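Local coordinates for protein branched-chain-amino-acid aminotransferase (Pseudomonas sp. UW4, PDB 6JIF) that catalyses the reversible, pyridoxal-phosphate-dependent transfer of amino groups between branched-chain amino acids and 2-oxo acids, at residues 248-260 with 280-292. Numbering follows the deposited sequence.
Sequences GITHDNKFVTPNS and LGMEVVEGDVFID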
loop_
_atom_site.group_PDB
_atom_site.type_symbol
_atom_site.label_atom_id
_atom_site.label_comp_id
_atom_site.label_asym_id
_atom_site.label_seq_id
_atom_site.Cartn_x
_atom_site.Cartn_y
_atom_site.Cartn_z
ATOM N N GLY B 248 -23.288 -7.933 13.218
ATOM C CA GLY B 248 -24.692 -8.272 13.085
ATOM C C GLY B 248 -25.249 -8.601 14.458
ATOM O O GLY B 248 -24.527 -9.056 15.333
ATOM N N ILE B 249 -26.549 -8.380 14.638
ATOM C CA ILE B 249 -27.259 -8.737 15.866
ATOM C C ILE B 249 -28.218 -9.851 15.506
ATOM O O ILE B 249 -29.097 -9.630 14.677
ATOM C CB ILE B 249 -28.052 -7.550 16.436
ATOM C CG1 ILE B 249 -27.159 -6.340 16.663
ATOM C CG2 ILE B 249 -28.806 -7.999 17.715
ATOM C CD1 ILE B 249 -26.004 -6.580 17.655
ATOM N N THR B 250 -28.033 -11.046 16.057
ATOM C CA THR B 250 -28.873 -12.178 15.689
ATOM C C THR B 250 -30.276 -12.056 16.276
ATOM O O THR B 250 -30.548 -11.257 17.173
ATOM C CB THR B 250 -28.298 -13.500 16.177
ATOM O OG1 THR B 250 -28.298 -13.490 17.614
ATOM C CG2 THR B 250 -26.915 -13.668 15.648
ATOM N N HIS B 251 -31.166 -12.934 15.799
ATOM C CA HIS B 251 -32.528 -12.947 16.329
ATOM C C HIS B 251 -32.561 -13.269 17.810
ATOM O O HIS B 251 -33.445 -12.777 18.517
ATOM C CB HIS B 251 -33.381 -13.903 15.523
ATOM C CG HIS B 251 -33.609 -13.412 14.133
ATOM N ND1 HIS B 251 -34.551 -12.455 13.839
ATOM C CD2 HIS B 251 -32.980 -13.697 12.969
ATOM C CE1 HIS B 251 -34.497 -12.172 12.552
ATOM N NE2 HIS B 251 -33.561 -12.923 11.995
ATOM N N ASP B 252 -31.600 -14.056 18.314
ATOM C CA ASP B 252 -31.488 -14.262 19.752
ATOM C C ASP B 252 -30.489 -13.325 20.394
ATOM O O ASP B 252 -29.879 -13.685 21.405
ATOM C CB ASP B 252 -31.152 -15.710 20.111
ATOM C CG ASP B 252 -30.025 -16.287 19.309
ATOM O OD1 ASP B 252 -29.369 -15.575 18.522
ATOM O OD2 ASP B 252 -29.811 -17.509 19.471
ATOM N N ASN B 253 -30.268 -12.158 19.780
ATOM C CA ASN B 253 -29.627 -11.017 20.410
ATOM C C ASN B 253 -28.142 -11.218 20.671
ATOM O O ASN B 253 -27.591 -10.584 21.561
ATOM C CB ASN B 253 -30.325 -10.668 21.713
ATOM C CG ASN B 253 -31.724 -10.179 21.471
ATOM O OD1 ASN B 253 -31.906 -9.139 20.852
ATOM N ND2 ASN B 253 -32.719 -10.938 21.935
ATOM N N LYS B 254 -27.460 -11.983 19.846
ATOM C CA LYS B 254 -26.009 -12.097 19.972
ATOM C C LYS B 254 -25.354 -11.067 19.079
ATOM O O LYS B 254 -25.823 -10.832 17.956
ATOM C CB LYS B 254 -25.537 -13.499 19.565
ATOM C CG LYS B 254 -26.178 -14.585 20.392
ATOM C CD LYS B 254 -25.608 -15.936 20.070
ATOM C CE LYS B 254 -26.354 -17.013 20.883
ATOM N NZ LYS B 254 -26.029 -18.347 20.342
ATOM N N PHE B 255 -24.236 -10.489 19.562
ATOM C CA PHE B 255 -23.435 -9.534 18.796
ATOM C C PHE B 255 -22.403 -10.354 18.038
ATOM O O PHE B 255 -21.580 -11.033 18.664
ATOM C CB PHE B 255 -22.791 -8.530 19.742
ATOM C CG PHE B 255 -21.888 -7.502 19.083
ATOM C CD1 PHE B 255 -20.558 -7.837 18.748
ATOM C CD2 PHE B 255 -22.337 -6.204 18.827
ATOM C CE1 PHE B 255 -19.703 -6.878 18.177
ATOM C CE2 PHE B 255 -21.511 -5.247 18.253
ATOM C CZ PHE B 255 -20.170 -5.581 17.933
ATOM N N VAL B 256 -22.496 -10.378 16.698
ATOM C CA VAL B 256 -21.638 -11.256 15.883
ATOM C C VAL B 256 -20.707 -10.405 15.033
ATOM O O VAL B 256 -21.139 -9.478 14.348
ATOM C CB VAL B 256 -22.488 -12.196 15.016
ATOM C CG1 VAL B 256 -21.614 -13.125 14.240
ATOM C CG2 VAL B 256 -23.438 -12.980 15.920
ATOM N N THR B 257 -19.416 -10.734 15.052
ATOM C CA THR B 257 -18.505 -9.968 14.204
ATOM C C THR B 257 -17.459 -10.898 13.573
ATOM O O THR B 257 -17.087 -11.928 14.166
ATOM C CB THR B 257 -17.889 -8.811 15.037
ATOM O OG1 THR B 257 -17.189 -7.905 14.174
ATOM C CG2 THR B 257 -16.940 -9.357 16.124
ATOM N N PRO B 258 -17.004 -10.592 12.343
ATOM C CA PRO B 258 -16.044 -11.477 11.665
ATOM C C PRO B 258 -14.720 -11.629 12.380
ATOM O O PRO B 258 -14.222 -10.707 13.022
ATOM C CB PRO B 258 -15.824 -10.794 10.293
ATOM C CG PRO B 258 -17.193 -10.087 10.020
ATOM C CD PRO B 258 -17.532 -9.564 11.431
ATOM N N ASN B 259 -14.144 -12.822 12.227
ATOM C CA ASN B 259 -12.828 -13.148 12.760
ATOM C C ASN B 259 -12.066 -13.823 11.635
ATOM O O ASN B 259 -12.541 -14.820 11.087
ATOM C CB ASN B 259 -12.994 -14.082 13.961
ATOM C CG ASN B 259 -11.686 -14.440 14.611
ATOM O OD1 ASN B 259 -10.718 -13.729 14.485
ATOM N ND2 ASN B 259 -11.684 -15.517 15.357
ATOM N N SER B 260 -10.942 -13.255 11.235
ATOM C CA SER B 260 -10.102 -13.899 10.227
ATOM C C SER B 260 -8.751 -13.203 10.243
ATOM O O SER B 260 -8.645 -12.067 10.741
ATOM C CB SER B 260 -10.728 -13.798 8.834
ATOM O OG SER B 260 -10.163 -12.740 8.081
ATOM N N LEU B 280 -23.812 -4.705 29.010
ATOM C CA LEU B 280 -25.146 -4.816 28.421
ATOM C C LEU B 280 -25.763 -6.201 28.539
ATOM O O LEU B 280 -26.856 -6.407 28.013
ATOM C CB LEU B 280 -25.091 -4.432 26.935
ATOM C CG LEU B 280 -24.554 -3.013 26.815
ATOM C CD1 LEU B 280 -24.159 -2.667 25.420
ATOM C CD2 LEU B 280 -25.663 -2.058 27.350
ATOM N N GLY B 281 -25.072 -7.152 29.165
ATOM C CA GLY B 281 -25.573 -8.501 29.351
ATOM C C GLY B 281 -25.756 -9.264 28.061
ATOM O O GLY B 281 -26.647 -10.111 27.977
ATOM N N MET B 282 -24.915 -9.001 27.060
ATOM C CA MET B 282 -25.037 -9.644 25.750
ATOM C C MET B 282 -23.979 -10.730 25.513
ATOM O O MET B 282 -22.872 -10.684 26.064
ATOM C CB MET B 282 -24.946 -8.611 24.625
ATOM C CG MET B 282 -26.086 -7.602 24.661
ATOM S SD MET B 282 -25.783 -6.319 23.419
ATOM C CE MET B 282 -26.105 -7.274 21.958
ATOM N N GLU B 283 -24.333 -11.712 24.674
ATOM C CA GLU B 283 -23.393 -12.725 24.167
ATOM C C GLU B 283 -22.699 -12.200 22.916
ATOM O O GLU B 283 -23.321 -11.509 22.103
ATOM C CB GLU B 283 -24.121 -14.035 23.846
ATOM C CG GLU B 283 -24.086 -15.068 24.948
ATOM C CD GLU B 283 -25.387 -15.822 25.121
ATOM O OE1 GLU B 283 -26.325 -15.634 24.297
ATOM O OE2 GLU B 283 -25.485 -16.600 26.102
ATOM N N VAL B 284 -21.407 -12.511 22.777
ATOM C CA VAL B 284 -20.627 -12.132 21.602
ATOM C C VAL B 284 -20.163 -13.385 20.895
ATOM O O VAL B 284 -19.763 -14.350 21.550
ATOM C CB VAL B 284 -19.427 -11.252 22.001
ATOM C CG1 VAL B 284 -18.480 -11.095 20.775
ATOM C CG2 VAL B 284 -19.954 -9.931 22.397
ATOM N N VAL B 285 -20.263 -13.385 19.568
ATOM C CA VAL B 285 -19.664 -14.410 18.710
ATOM C C VAL B 285 -18.680 -13.748 17.749
ATOM O O VAL B 285 -19.054 -12.845 16.994
ATOM C CB VAL B 285 -20.738 -15.167 17.912
ATOM C CG1 VAL B 285 -20.060 -16.194 17.046
ATOM C CG2 VAL B 285 -21.793 -15.798 18.846
ATOM N N GLU B 286 -17.428 -14.219 17.752
ATOM C CA GLU B 286 -16.438 -13.832 16.758
ATOM C C GLU B 286 -16.194 -15.023 15.847
ATOM O O GLU B 286 -15.677 -16.050 16.282
ATOM C CB GLU B 286 -15.150 -13.364 17.410
ATOM C CG GLU B 286 -15.342 -12.149 18.275
ATOM C CD GLU B 286 -14.021 -11.736 18.879
ATOM O OE1 GLU B 286 -13.071 -11.489 18.085
ATOM O OE2 GLU B 286 -13.920 -11.709 20.123
ATOM N N GLY B 287 -16.621 -14.919 14.600
ATOM C CA GLY B 287 -16.519 -16.117 13.783
ATOM C C GLY B 287 -16.785 -15.869 12.307
ATOM O O GLY B 287 -16.490 -14.780 11.816
ATOM N N ASP B 288 -17.341 -16.840 11.597
ATOM C CA ASP B 288 -17.578 -16.723 10.153
ATOM C C ASP B 288 -18.973 -16.152 9.939
ATOM O O ASP B 288 -19.960 -16.693 10.457
ATOM C CB ASP B 288 -17.488 -18.076 9.464
ATOM C CG ASP B 288 -16.076 -18.621 9.401
ATOM O OD1 ASP B 288 -15.117 -17.818 9.501
ATOM O OD2 ASP B 288 -15.935 -19.857 9.192
ATOM N N VAL B 289 -19.051 -15.074 9.173
ATOM C CA VAL B 289 -20.300 -14.390 8.846
ATOM C C VAL B 289 -20.549 -14.644 7.353
ATOM O O VAL B 289 -19.988 -13.975 6.481
ATOM C CB VAL B 289 -20.224 -12.895 9.187
ATOM C CG1 VAL B 289 -21.531 -12.171 8.801
ATOM C CG2 VAL B 289 -19.992 -12.625 10.776
ATOM N N PHE B 290 -21.386 -15.626 7.039
ATOM C CA PHE B 290 -21.611 -15.983 5.639
ATOM C C PHE B 290 -22.501 -14.989 4.895
ATOM O O PHE B 290 -23.568 -14.578 5.379
ATOM C CB PHE B 290 -22.190 -17.390 5.595
ATOM C CG PHE B 290 -21.165 -18.439 5.949
ATOM C CD1 PHE B 290 -20.181 -18.812 5.014
ATOM C CD2 PHE B 290 -21.177 -19.069 7.171
ATOM C CE1 PHE B 290 -19.210 -19.783 5.343
ATOM C CE2 PHE B 290 -20.198 -20.039 7.525
ATOM C CZ PHE B 290 -19.239 -20.402 6.606
ATOM N N ILE B 291 -22.097 -14.650 3.664
ATOM C CA ILE B 291 -22.891 -13.651 2.909
ATOM C C ILE B 291 -24.206 -14.243 2.394
ATOM O O ILE B 291 -25.153 -13.483 2.118
ATOM C CB ILE B 291 -22.030 -13.058 1.772
ATOM C CG1 ILE B 291 -22.716 -11.849 1.116
ATOM C CG2 ILE B 291 -21.736 -14.154 0.698
ATOM C CD1 ILE B 291 -23.151 -10.740 2.074
ATOM N N ASP B 292 -24.305 -15.580 2.285
ATOM C CA ASP B 292 -25.551 -16.240 1.909
ATOM C C ASP B 292 -26.490 -16.434 3.118
ATOM O O ASP B 292 -27.585 -16.985 2.956
ATOM C CB ASP B 292 -25.267 -17.596 1.232
ATOM C CG ASP B 292 -24.370 -18.548 2.104
ATOM O OD1 ASP B 292 -23.150 -18.203 2.331
ATOM O OD2 ASP B 292 -24.873 -19.657 2.504
HETATM O O HOH W 1 -27.128 -11.489 23.838
HETATM O O HOH W 2 -14.321 -15.205 9.002
#
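Phe255 pairs with Val284, their side chains on one face of the sheet, where strands 255-258 and 284-287 run parallel, the two strands of a beta-alpha-beta unit joined through helix 267-278. An 18° angle between the strand axes and five alternating backbone hydrogen bonds establish the pairing: Val285 N to Phe255 O spans 2.8 Å, whereas the last, Asn259 N to Gly287 O, has lengthened to 3.1 Å with an N-H...O angle of 141°.

Phe255 is buried: its CB meets Val284 CG2 at 4.1 Å, and with CG anti to the backbone N (chi1 178°) the ring is covered by Leu272 and Ile273 of the crossover helix and Leu337 of helix 332-346. On the face of Val256, Val289 CG2 wedges between Val256 CG1 and Pro258 CG, 3.9 Å from each.

The solvent side holds exposed Glu283 and partly exposed Lys254, whose extended chain lays CD 4.0 Å from Val285 CG2. NZ stays 4.8 Å from Glu283 OE1; a long salt bridge runs from NZ to Asp252 OD2 (4.0 Å). Cut back to an alanine, this position would probably uncover Val285 CG2 and deprive Asp252 of that partner. Where Asn253 and Glu283 come together, one water bridges the backbones, donating to Asn253 O and accepting from Glu283 N at 2.9 Å.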